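Side-chain contacts in transcriptional regulator KdgR (Pseudomonas aeruginosa, PDB 5Y6I), which probably binds DNA as a transcription factor of the IclR family, pairing a helix-turn-helix domain with a GAF-like C-terminal domain: residues A[99-104]-A[225-230]; A[106-111]-A[242-247]; A[114-119]-A[123-128]. All coordinates share one frame; numbering follows the deposited sequence.

Interaction 1 of 3, residues A[99-104]-A[225-230]; sequences APLAEL and AVLTVV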
ATOM      1  N   ALA A  99       1.901 -17.590  -8.739  1.00 68.97           N
ATOM      2  CA  ALA A  99       2.552 -18.155  -9.924  1.00 67.93           C
ATOM      3  C   ALA A  99       4.058 -18.250  -9.759  1.00 68.50           C
ATOM      4  O   ALA A  99       4.612 -19.342  -9.981  1.00 68.77           O
ATOM      5  CB  ALA A  99       2.171 -17.365 -11.182  1.00 59.80           C
ATOM      6  N   PRO A 100       4.786 -17.190  -9.391  1.00 64.51           N
ATOM      7  CA  PRO A 100       6.251 -17.317  -9.303  1.00 59.22           C
ATOM      8  C   PRO A 100       6.726 -18.323  -8.249  1.00 60.65           C
ATOM      9  O   PRO A 100       7.822 -18.886  -8.403  1.00 58.23           O
ATOM     10  CB  PRO A 100       6.708 -15.893  -8.980  1.00 50.97           C
ATOM     11  CG  PRO A 100       5.593 -15.009  -9.496  1.00 54.57           C
ATOM     12  CD  PRO A 100       4.347 -15.789  -9.217  1.00 59.42           C
ATOM     13  N   LEU A 101       5.942 -18.558  -7.192  1.00 56.02           N
ATOM     14  CA  LEU A 101       6.284 -19.600  -6.233  1.00 61.17           C
ATOM     15  C   LEU A 101       6.358 -20.955  -6.924  1.00 70.10           C
ATOM     16  O   LEU A 101       7.322 -21.716  -6.752  1.00 68.79           O
ATOM     17  CB  LEU A 101       5.249 -19.634  -5.102  1.00 55.44           C
ATOM     18  CG  LEU A 101       5.546 -20.612  -3.950  1.00 63.32           C
ATOM     19  CD1 LEU A 101       6.661 -20.110  -3.035  1.00 57.47           C
ATOM     20  CD2 LEU A 101       4.318 -20.922  -3.117  1.00 64.25           C
ATOM     21  N   ALA A 102       5.347 -21.260  -7.734  1.00 66.95           N
ATOM     22  CA  ALA A 102       5.302 -22.541  -8.416  1.00 63.03           C
ATOM     23  C   ALA A 102       6.399 -22.642  -9.468  1.00 69.95           C
ATOM     24  O   ALA A 102       6.964 -23.722  -9.694  1.00 74.72           O
ATOM     25  CB  ALA A 102       3.922 -22.727  -9.033  1.00 58.40           C
ATOM     26  N   GLU A 103       6.727 -21.522 -10.111  1.00 67.98           N
ATOM     27  CA  GLU A 103       7.829 -21.523 -11.060  1.00 67.02           C
ATOM     28  C   GLU A 103       9.154 -21.745 -10.347  1.00 71.16           C
ATOM     29  O   GLU A 103       9.981 -22.538 -10.808  1.00 79.89           O
ATOM     30  CB  GLU A 103       7.825 -20.220 -11.863  1.00 67.93           C
ATOM     31  CG  GLU A 103       6.436 -19.943 -12.467  1.00 87.51           C
ATOM     32  CD  GLU A 103       6.326 -18.650 -13.279  1.00 97.30           C
ATOM     33  OE1 GLU A 103       5.880 -18.725 -14.445  1.00 99.12           O
ATOM     34  OE2 GLU A 103       6.654 -17.562 -12.751  1.00 99.08           O
ATOM     35  N   LEU A 104       9.361 -21.091  -9.201  1.00 61.45           N
ATOM     36  CA  LEU A 104      10.614 -21.293  -8.486  1.00 62.55           C
ATOM     37  C   LEU A 104      10.732 -22.734  -8.026  1.00 69.93           C
ATOM     38  O   LEU A 104      11.820 -23.320  -8.054  1.00 71.63           O
ATOM     39  CB  LEU A 104      10.712 -20.352  -7.292  1.00 61.89           C
ATOM     40  CG  LEU A 104      12.060 -20.448  -6.568  1.00 57.64           C
ATOM     41  CD1 LEU A 104      13.149 -19.827  -7.421  1.00 56.78           C
ATOM     42  CD2 LEU A 104      11.991 -19.763  -5.214  1.00 58.13           C
ATOM     43  N   ALA A 225       5.542 -10.525   2.807  1.00 60.71           N
ATOM     44  CA  ALA A 225       5.679 -11.952   3.029  1.00 68.63           C
ATOM     45  C   ALA A 225       7.165 -12.288   3.046  1.00 67.06           C
ATOM     46  O   ALA A 225       8.024 -11.425   2.828  1.00 56.31           O
ATOM     47  CB  ALA A 225       4.938 -12.753   1.953  1.00 69.92           C
ATOM     48  N   VAL A 226       7.457 -13.559   3.339  1.00 66.59           N
ATOM     49  CA  VAL A 226       8.781 -14.141   3.181  1.00 61.32           C
ATOM     50  C   VAL A 226       8.624 -15.386   2.326  1.00 68.74           C
ATOM     51  O   VAL A 226       7.682 -16.165   2.519  1.00 69.18           O
ATOM     52  CB  VAL A 226       9.430 -14.484   4.534  1.00 67.75           C
ATOM     53  CG1 VAL A 226      10.854 -15.061   4.332  1.00 73.02           C
ATOM     54  CG2 VAL A 226       9.482 -13.250   5.403  1.00 60.74           C
ATOM     55  N   LEU A 227       9.518 -15.549   1.357  1.00 71.75           N
ATOM     56  CA  LEU A 227       9.496 -16.684   0.453  1.00 68.99           C
ATOM     57  C   LEU A 227      10.766 -17.483   0.694  1.00 74.93           C
ATOM     58  O   LEU A 227      11.836 -16.910   0.923  1.00 74.00           O
ATOM     59  CB  LEU A 227       9.394 -16.231  -1.010  1.00 64.11           C
ATOM     60  CG  LEU A 227       8.752 -17.229  -1.976  1.00 67.09           C
ATOM     61  CD1 LEU A 227       8.221 -16.481  -3.198  1.00 66.65           C
ATOM     62  CD2 LEU A 227       9.715 -18.331  -2.404  1.00 62.20           C
ATOM     63  N   THR A 228      10.649 -18.804   0.628  1.00 75.58           N
ATOM     64  CA  THR A 228      11.585 -19.667   1.327  1.00 80.97           C
ATOM     65  C   THR A 228      11.705 -21.008   0.625  1.00 75.31           C
ATOM     66  O   THR A 228      10.687 -21.623   0.291  1.00 67.14           O
ATOM     67  CB  THR A 228      11.083 -19.888   2.738  1.00 92.09           C
ATOM     68  OG1 THR A 228       9.667 -19.999   2.640  1.00103.74           O
ATOM     69  CG2 THR A 228      11.371 -18.732   3.620  1.00 89.55           C
ATOM     70  N   VAL A 229      12.941 -21.475   0.453  1.00 71.56           N
ATOM     71  CA  VAL A 229      13.233 -22.759  -0.168  1.00 73.47           C
ATOM     72  C   VAL A 229      13.791 -23.694   0.897  1.00 81.98           C
ATOM     73  O   VAL A 229      14.515 -23.269   1.805  1.00 83.47           O
ATOM     74  CB  VAL A 229      14.229 -22.592  -1.332  1.00 71.58           C
ATOM     75  CG1 VAL A 229      14.646 -23.959  -1.904  1.00 69.14           C
ATOM     76  CG2 VAL A 229      13.629 -21.699  -2.421  1.00 69.99           C
ATOM     77  N   VAL A 230      13.470 -24.982   0.789  1.00 80.12           N
ATOM     78  CA  VAL A 230      13.789 -25.884   1.884  1.00 83.50           C
ATOM     79  C   VAL A 230      13.978 -27.300   1.350  1.00 95.04           C
ATOM     80  O   VAL A 230      13.380 -27.689   0.343  1.00100.46           O
ATOM     81  CB  VAL A 230      12.689 -25.772   2.969  1.00 75.89           C
ATOM     82  CG1 VAL A 230      11.347 -26.156   2.398  1.00 72.20           C
ATOM     83  CG2 VAL A 230      13.038 -26.576   4.215  1.00 75.72           C
TER

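Interaction 2 of 3, residues A[106-111]-A[242-247]; sequences DVLNET and GPAAER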
ATOM      1  N   ASP A 106       9.580 -25.266  -9.647  1.00 79.52           N
ATOM      2  CA  ASP A 106       9.831 -26.136 -10.789  1.00 78.03           C
ATOM      3  C   ASP A 106      11.266 -26.041 -11.292  1.00 80.15           C
ATOM      4  O   ASP A 106      11.758 -26.988 -11.915  1.00 86.32           O
ATOM      5  CB  ASP A 106       8.856 -25.814 -11.920  1.00 76.77           C
ATOM      6  CG  ASP A 106       7.429 -26.126 -11.554  1.00 72.34           C
ATOM      7  OD1 ASP A 106       7.224 -26.831 -10.542  1.00 77.14           O
ATOM      8  OD2 ASP A 106       6.516 -25.662 -12.263  1.00 63.27           O
ATOM      9  N   VAL A 107      11.954 -24.926 -11.044  1.00 79.21           N
ATOM     10  CA  VAL A 107      13.342 -24.824 -11.490  1.00 83.16           C
ATOM     11  C   VAL A 107      14.305 -25.449 -10.484  1.00 82.45           C
ATOM     12  O   VAL A 107      15.321 -26.024 -10.879  1.00 86.66           O
ATOM     13  CB  VAL A 107      13.735 -23.366 -11.777  1.00 79.99           C
ATOM     14  CG1 VAL A 107      13.146 -22.912 -13.099  1.00 77.54           C
ATOM     15  CG2 VAL A 107      13.282 -22.484 -10.664  1.00 78.13           C
ATOM     16  N   LEU A 108      14.016 -25.344  -9.193  1.00 79.06           N
ATOM     17  CA  LEU A 108      14.847 -25.971  -8.179  1.00 81.45           C
ATOM     18  C   LEU A 108      14.456 -27.408  -7.897  1.00 88.41           C
ATOM     19  O   LEU A 108      15.289 -28.170  -7.389  1.00 90.91           O
ATOM     20  CB  LEU A 108      14.770 -25.180  -6.876  1.00 74.98           C
ATOM     21  CG  LEU A 108      15.108 -23.700  -7.039  1.00 70.99           C
ATOM     22  CD1 LEU A 108      14.907 -22.957  -5.740  1.00 70.79           C
ATOM     23  CD2 LEU A 108      16.555 -23.579  -7.499  1.00 70.12           C
ATOM     24  N   ASN A 109      13.226 -27.790  -8.232  1.00 85.36           N
ATOM     25  CA  ASN A 109      12.592 -28.987  -7.693  1.00 85.34           C
ATOM     26  C   ASN A 109      12.877 -29.108  -6.199  1.00 88.45           C
ATOM     27  O   ASN A 109      13.326 -30.139  -5.702  1.00 90.25           O
ATOM     28  CB  ASN A 109      13.030 -30.245  -8.434  1.00 90.72           C
ATOM     29  CG  ASN A 109      12.067 -31.409  -8.219  1.00 93.64           C
ATOM     30  OD1 ASN A 109      10.918 -31.212  -7.808  1.00 93.68           O
ATOM     31  ND2 ASN A 109      12.529 -32.625  -8.499  1.00 95.29           N
ATOM     32  N   GLU A 110      12.646 -28.011  -5.483  1.00 83.36           N
ATOM     33  CA  GLU A 110      12.718 -27.997  -4.034  1.00 77.19           C
ATOM     34  C   GLU A 110      11.452 -27.346  -3.504  1.00 75.47           C
ATOM     35  O   GLU A 110      10.830 -26.527  -4.186  1.00 71.24           O
ATOM     36  CB  GLU A 110      13.978 -27.257  -3.526  1.00 79.66           C
ATOM     37  CG  GLU A 110      15.266 -27.652  -4.246  1.00 84.46           C
ATOM     38  CD  GLU A 110      16.111 -28.625  -3.418  1.00 91.39           C
ATOM     39  OE1 GLU A 110      15.535 -29.229  -2.483  1.00 92.20           O
ATOM     40  OE2 GLU A 110      17.324 -28.817  -3.713  1.00 87.66           O
ATOM     41  N   THR A 111      11.052 -27.730  -2.295  1.00 76.16           N
ATOM     42  CA  THR A 111       9.821 -27.190  -1.729  1.00 77.99           C
ATOM     43  C   THR A 111      10.013 -25.717  -1.377  1.00 75.84           C
ATOM     44  O   THR A 111      10.908 -25.369  -0.600  1.00 75.87           O
ATOM     45  CB  THR A 111       9.399 -28.008  -0.508  1.00 77.64           C
ATOM     46  OG1 THR A 111       9.232 -29.369  -0.909  1.00 86.49           O
ATOM     47  CG2 THR A 111       8.068 -27.514   0.045  1.00 76.63           C
ATOM     48  N   GLY A 242      24.500 -19.391  -3.857  1.00109.61           N
ATOM     49  CA  GLY A 242      24.486 -20.492  -4.787  1.00107.89           C
ATOM     50  C   GLY A 242      23.251 -20.431  -5.650  1.00106.03           C
ATOM     51  O   GLY A 242      22.179 -20.066  -5.172  1.00104.84           O
ATOM     52  N   PRO A 243      23.375 -20.815  -6.947  1.00104.51           N
ATOM     53  CA  PRO A 243      22.281 -20.627  -7.912  1.00 92.62           C
ATOM     54  C   PRO A 243      20.844 -20.743  -7.397  1.00 85.75           C
ATOM     55  O   PRO A 243      19.937 -20.216  -8.049  1.00 90.72           O
ATOM     56  CB  PRO A 243      22.599 -21.686  -8.964  1.00 94.08           C
ATOM     57  CG  PRO A 243      24.102 -21.676  -9.006  1.00 96.53           C
ATOM     58  CD  PRO A 243      24.579 -21.354  -7.605  1.00103.50           C
ATOM     59  N   ALA A 244      20.593 -21.374  -6.245  1.00 80.77           N
ATOM     60  CA  ALA A 244      19.253 -21.287  -5.664  1.00 80.82           C
ATOM     61  C   ALA A 244      18.978 -19.882  -5.125  1.00 78.55           C
ATOM     62  O   ALA A 244      17.859 -19.368  -5.255  1.00 69.04           O
ATOM     63  CB  ALA A 244      19.078 -22.339  -4.567  1.00 78.27           C
ATOM     64  N   ALA A 245      20.004 -19.233  -4.562  1.00 81.72           N
ATOM     65  CA  ALA A 245      19.846 -17.917  -3.944  1.00 82.85           C
ATOM     66  C   ALA A 245      19.385 -16.861  -4.952  1.00 89.88           C
ATOM     67  O   ALA A 245      18.451 -16.097  -4.681  1.00 87.83           O
ATOM     68  CB  ALA A 245      21.164 -17.510  -3.285  1.00 82.48           C
ATOM     69  N   GLU A 246      20.033 -16.800  -6.119  1.00 98.19           N
ATOM     70  CA  GLU A 246      19.630 -15.898  -7.200  1.00105.69           C
ATOM     71  C   GLU A 246      18.221 -16.205  -7.693  1.00101.71           C
ATOM     72  O   GLU A 246      17.396 -15.294  -7.819  1.00103.81           O
ATOM     73  CB  GLU A 246      20.631 -15.994  -8.362  1.00119.24           C
ATOM     74  CG  GLU A 246      22.145 -16.063  -7.971  1.00134.55           C
ATOM     75  CD  GLU A 246      22.559 -17.384  -7.300  1.00147.73           C
ATOM     76  OE1 GLU A 246      23.753 -17.777  -7.322  1.00154.04           O
ATOM     77  OE2 GLU A 246      21.671 -18.030  -6.719  1.00149.83           O
ATOM     78  N   ARG A 247      17.928 -17.472  -7.996  1.00 95.74           N
ATOM     79  CA  ARG A 247      16.558 -17.834  -8.342  1.00 85.78           C
ATOM     80  C   ARG A 247      15.597 -17.336  -7.277  1.00 78.42           C
ATOM     81  O   ARG A 247      14.558 -16.739  -7.594  1.00 79.45           O
ATOM     82  CB  ARG A 247      16.428 -19.349  -8.514  1.00 87.20           C
ATOM     83  CG  ARG A 247      17.275 -19.926  -9.623  1.00 91.55           C
ATOM     84  CD  ARG A 247      17.032 -19.192 -10.921  1.00 98.88           C
ATOM     85  NE  ARG A 247      17.604 -19.889 -12.072  1.00105.43           N
ATOM     86  CZ  ARG A 247      17.341 -19.552 -13.328  1.00104.84           C
ATOM     87  NH1 ARG A 247      16.515 -18.542 -13.563  1.00104.46           N
ATOM     88  NH2 ARG A 247      17.885 -20.219 -14.339  1.00105.11           N
TER

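Interaction 3 of 3, residues A[114-119]-A[123-128]; sequences LAVWGN and TVVQVE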
ATOM      1  N   LEU A 114       5.424 -19.720   1.077  1.00 72.01           N
ATOM      2  CA  LEU A 114       5.197 -18.314   1.387  1.00 69.70           C
ATOM      3  C   LEU A 114       4.649 -18.209   2.805  1.00 66.47           C
ATOM      4  O   LEU A 114       3.724 -18.943   3.180  1.00 60.84           O
ATOM      5  CB  LEU A 114       4.229 -17.670   0.394  1.00 65.28           C
ATOM      6  CG  LEU A 114       4.181 -16.134   0.382  1.00 59.23           C
ATOM      7  CD1 LEU A 114       5.432 -15.551  -0.271  1.00 52.66           C
ATOM      8  CD2 LEU A 114       2.943 -15.658  -0.351  1.00 57.56           C
ATOM      9  N   ALA A 115       5.241 -17.318   3.590  1.00 65.66           N
ATOM     10  CA  ALA A 115       4.782 -17.029   4.935  1.00 65.19           C
ATOM     11  C   ALA A 115       4.504 -15.543   5.060  1.00 66.16           C
ATOM     12  O   ALA A 115       5.176 -14.717   4.434  1.00 63.41           O
ATOM     13  CB  ALA A 115       5.805 -17.446   5.978  1.00 69.43           C
ATOM     14  N   VAL A 116       3.496 -15.216   5.870  1.00 66.61           N
ATOM     15  CA  VAL A 116       3.178 -13.845   6.254  1.00 63.38           C
ATOM     16  C   VAL A 116       3.222 -13.749   7.773  1.00 71.37           C
ATOM     17  O   VAL A 116       3.311 -14.753   8.477  1.00 81.10           O
ATOM     18  CB  VAL A 116       1.803 -13.395   5.733  1.00 62.46           C
ATOM     19  CG1 VAL A 116       1.703 -13.594   4.193  1.00 54.17           C
ATOM     20  CG2 VAL A 116       0.696 -14.154   6.488  1.00 60.39           C
ATOM     21  N   TRP A 117       3.140 -12.520   8.275  1.00 72.40           N
ATOM     22  CA  TRP A 117       3.283 -12.251   9.704  1.00 71.35           C
ATOM     23  C   TRP A 117       1.906 -12.174  10.357  1.00 70.03           C
ATOM     24  O   TRP A 117       1.090 -11.314  10.008  1.00 71.72           O
ATOM     25  CB  TRP A 117       4.079 -10.965   9.929  1.00 58.98           C
ATOM     26  CG  TRP A 117       4.335 -10.628  11.352  1.00 67.21           C
ATOM     27  CD1 TRP A 117       3.666  -9.705  12.128  1.00 68.71           C
ATOM     28  CD2 TRP A 117       5.297 -11.246  12.213  1.00 69.89           C
ATOM     29  NE1 TRP A 117       4.193  -9.681  13.395  1.00 74.13           N
ATOM     30  CE2 TRP A 117       5.191 -10.618  13.479  1.00 76.76           C
ATOM     31  CE3 TRP A 117       6.261 -12.234  12.030  1.00 60.04           C
ATOM     32  CZ2 TRP A 117       6.007 -10.965  14.555  1.00 76.91           C
ATOM     33  CZ3 TRP A 117       7.073 -12.579  13.104  1.00 65.85           C
ATOM     34  CH2 TRP A 117       6.934 -11.952  14.350  1.00 78.08           C
ATOM     35  N   GLY A 118       1.644 -13.088  11.291  1.00 61.39           N
ATOM     36  CA  GLY A 118       0.374 -13.160  11.967  1.00 60.64           C
ATOM     37  C   GLY A 118       0.550 -12.970  13.460  1.00 64.13           C
ATOM     38  O   GLY A 118       1.657 -12.807  13.966  1.00 67.51           O
ATOM     39  N   ASN A 119      -0.550 -13.023  14.190  1.00 64.87           N
ATOM     40  CA  ASN A 119      -0.489 -12.851  15.628  1.00 69.03           C
ATOM     41  C   ASN A 119       0.497 -13.759  16.363  1.00 79.39           C
ATOM     42  O   ASN A 119       0.786 -13.522  17.520  1.00 80.53           O
ATOM     43  CB  ASN A 119      -1.859 -13.007  16.238  1.00 70.86           C
ATOM     44  CG  ASN A 119      -2.443 -14.346  15.968  1.00 74.54           C
ATOM     45  OD1 ASN A 119      -1.874 -15.128  15.236  1.00 74.95           O
ATOM     46  ND2 ASN A 119      -3.583 -14.618  16.556  1.00 68.63           N
ATOM     47  N   THR A 123       3.857 -17.440   9.700  1.00 66.04           N
ATOM     48  CA  THR A 123       2.776 -18.385   9.480  1.00 71.18           C
ATOM     49  C   THR A 123       2.796 -18.789   8.012  1.00 68.80           C
ATOM     50  O   THR A 123       2.690 -17.927   7.130  1.00 70.33           O
ATOM     51  CB  THR A 123       1.437 -17.756   9.858  1.00 73.99           C
ATOM     52  OG1 THR A 123       1.524 -17.231  11.181  1.00 79.56           O
ATOM     53  CG2 THR A 123       0.344 -18.773   9.817  1.00 78.78           C
ATOM     54  N   VAL A 124       2.958 -20.085   7.753  1.00 67.09           N
ATOM     55  CA  VAL A 124       3.029 -20.589   6.386  1.00 67.94           C
ATOM     56  C   VAL A 124       1.616 -20.663   5.819  1.00 69.91           C
ATOM     57  O   VAL A 124       0.753 -21.356   6.367  1.00 75.63           O
ATOM     58  CB  VAL A 124       3.725 -21.955   6.339  1.00 72.82           C
ATOM     59  CG1 VAL A 124       3.679 -22.551   4.920  1.00 70.82           C
ATOM     60  CG2 VAL A 124       5.165 -21.834   6.871  1.00 68.04           C
ATOM     61  N   VAL A 125       1.374 -19.940   4.726  1.00 63.91           N
ATOM     62  CA  VAL A 125       0.035 -19.816   4.161  1.00 68.94           C
ATOM     63  C   VAL A 125      -0.079 -20.425   2.776  1.00 76.50           C
ATOM     64  O   VAL A 125      -1.175 -20.416   2.200  1.00 82.54           O
ATOM     65  CB  VAL A 125      -0.427 -18.344   4.123  1.00 64.34           C
ATOM     66  CG1 VAL A 125      -0.625 -17.820   5.549  1.00 61.61           C
ATOM     67  CG2 VAL A 125       0.552 -17.498   3.329  1.00 58.93           C
ATOM     68  N   GLN A 126       1.006 -20.962   2.223  1.00 76.83           N
ATOM     69  CA  GLN A 126       0.979 -21.434   0.845  1.00 75.69           C
ATOM     70  C   GLN A 126       2.283 -22.174   0.543  1.00 71.35           C
ATOM     71  O   GLN A 126       3.360 -21.696   0.911  1.00 65.29           O
ATOM     72  CB  GLN A 126       0.752 -20.233  -0.085  1.00 76.61           C
ATOM     73  CG  GLN A 126       1.419 -20.246  -1.412  1.00 89.35           C
ATOM     74  CD  GLN A 126       0.892 -19.128  -2.323  1.00102.81           C
ATOM     75  OE1 GLN A 126       0.275 -18.170  -1.864  1.00116.20           O
ATOM     76  NE2 GLN A 126       1.134 -19.260  -3.616  1.00101.85           N
ATOM     77  N   VAL A 127       2.183 -23.339  -0.118  1.00 70.73           N
ATOM     78  CA  VAL A 127       3.303 -24.279  -0.227  1.00 67.58           C
ATOM     79  C   VAL A 127       3.319 -24.948  -1.593  1.00 70.73           C
ATOM     80  O   VAL A 127       2.319 -25.536  -2.015  1.00 73.41           O
ATOM     81  CB  VAL A 127       3.232 -25.374   0.856  1.00 69.51           C
ATOM     82  CG1 VAL A 127       4.158 -26.546   0.505  1.00 69.70           C
ATOM     83  CG2 VAL A 127       3.563 -24.812   2.178  1.00 62.61           C
ATOM     84  N   GLU A 128       4.472 -24.929  -2.249  1.00 72.94           N
ATOM     85  CA  GLU A 128       4.680 -25.694  -3.475  1.00 72.21           C
ATOM     86  C   GLU A 128       5.695 -26.790  -3.182  1.00 72.26           C
ATOM     87  O   GLU A 128       6.876 -26.502  -2.959  1.00 72.72           O
ATOM     88  CB  GLU A 128       5.156 -24.798  -4.620  1.00 68.98           C
ATOM     89  CG  GLU A 128       4.080 -23.936  -5.274  1.00 61.42           C
ATOM     90  CD  GLU A 128       2.952 -24.729  -5.904  1.00 64.55           C
ATOM     91  OE1 GLU A 128       3.114 -25.935  -6.201  1.00 68.59           O
ATOM     92  OE2 GLU A 128       1.888 -24.135  -6.123  1.00 69.38           O
TER

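Interaction 1 of 3, residues A[99-104]-A[225-230]
Leu-101 and Leu-104, one helical turn apart, reach from the helix to Leu-227 and Val-229 of the strand, and four buried side chains thereby make the whole contact. It illustrates how a helix is seated on a beta sheet by apolar branches alone: no hydrogen bond passes between 99-104 and 225-230.

The apolar contacts centre on Leu-227, whose CB is directed at the helix. Its CD2 lies 3.6 Å from Leu-101 CD1, where the two side chains run at a slant to one another, and 3.9 Å from Leu-104 CD2, where they pass head against tail. One methyl of the strand thus serves both leucines of the helix. Thr-252 and Ile-255 of helix 244-258 pack on Leu-227 as well. Leu-104 also turns CD2 to Val-229 CG2, 3.8 Å away, so this one methyl of Leu-104 touches both Leu-227 and Val-229. The helix leucines share a conformation, with CG swung anti to the backbone nitrogen (chi1 -175° in Leu-101 and -176° in Leu-104); in Leu-101, whose CB is not aimed at the strand, this brings the branch end closer to the sheet.

Polar links serve the two elements separately. Within the helix, Leu-104 N bonds to Pro-100 O at 2.8 Å. Thr-228, with its CB directed away from the helix, gives its OG1 to a hydrogen bond with Phe-113 O of the adjoining strand.

The short axes are 10.5 Å apart and differ in direction by 17°, a nearly parallel alignment. Such a helix laid along a central antiparallel strand, with branched side chains filling the interface, is characteristic of the alpha/beta layering of the GAF-like C-terminal domain of IclR regulators.

Interaction 2 of 3, residues A[106-111]-A[242-247]
Leu-108 meets Ala-244 through a single methyl group, a modest example of two helix ends being brought together by one projecting side chain. Leu-108 CD2 lies 4.0 Å from Ala-244 CA and 4.1 Å from Ala-244 CB, so the methyl rests against both the backbone and the side chain of the small residue. The same CD2 comes to 4.3 Å from Arg-247 CG, one turn further along the second helix. What the arginine offers here is the aliphatic root of its side chain, while the guanidinium group extends well beyond the leucine. No hydrogen bond joins the two segments, and this is a surface contact held by apolar packing at moderate distances.

The second shell explains how these groups are aimed. In Leu-108, CG stands opposite the carbonyl carbon (chi1 -54°) and beside the backbone nitrogen, and the branch beyond it extends toward the other helix. The CB of Val-107, one residue earlier, also points toward the second segment. Helix 93-108 ends with Leu-108: Asn-109 adopts positive phi (42°), and the chain turns off there. On the facing side, Pro-243 occupies the N-cap position, so Ala-244 is presented in the first turn of its helix. Phe-236 touches Ala-244 from a preceding loop.

Beyond these residues, Leu-108 also packs on Val-229 of strand 223-232, and the chain after the turn joins the sheet where Thr-111 bonds through its backbone to Val-230. The contact therefore sits where the C-terminal end of helix 93-108 meets the N-terminal end of helix 244-258, with strand 223-232 lying beside the leucine and the loop leading into strand 111-118 close by.

Interaction 3 of 3, residues A[114-119]-A[123-128]
Leu-114 faces both Val-125 and Gln-126 in a classic beta bulge, set within the antiparallel hairpin of strands 111-118 and 121-128 at one side of the five-stranded sheet. Leu-114 N donates to Gln-126 O at 2.9 Å, almost straight at 171°, while Leu-114 O receives Val-125 N at 3.0 Å. Past the bulge, Val-116 and Thr-123 form a hydrogen-bonded pair: Val-116 N reaches Thr-123 O at 3.1 Å, and Thr-123 N returns to Val-116 O at 3.0 Å, both more bent than the bond from Leu-114 N. Between these pairs, Ala-115 CA makes a CA-H...O contact with Thr-123 O at 3.2 Å.

The extra residue shifts the register by one and also redirects side chains. Val-125 comes near Val-116, their branches crossing at about a right angle, with CG2 of Val-116 4.0 Å from Val-125 CG1. Thr-123 has its OG1 hydrogen-bonded to Gly-121 O, two residues earlier in the same strand. Ala-97 and Ala-98 of helix 93-108 cover Leu-114 and Gln-126 respectively, whereas Trp-117, directed away from strand 121-128, packs on Val-131 of the second subunit. On the helix-covered face, the extended side chain of Gln-126 slants across that of Leu-114 and brings OE1 to 4.0 Å from Leu-114 CD2.

Overall arrangement
The three contacts share the C-terminal domain and lie on or beside one antiparallel sheet. Interactions 1 and 2 are about 9 Å apart between centres and use successive parts of helix 93-108, which packs first on strand 223-232 and then, at its end, on helix 244-258. Interaction 3 is about 11 Å from interaction 1 and 19 Å from interaction 2; its hairpin follows that helix in the chain and adjoins strand 223-232, Val-226 N lying 2.8 Å from Ala-115 O. In sequence the segments of interactions 1 and 2 alternate, while both pairs enclose the segments of interaction 3, Thr-111 of interaction 2 already beginning the hairpin. Chain-distant helices and a local hairpin are thus knitted into one domain.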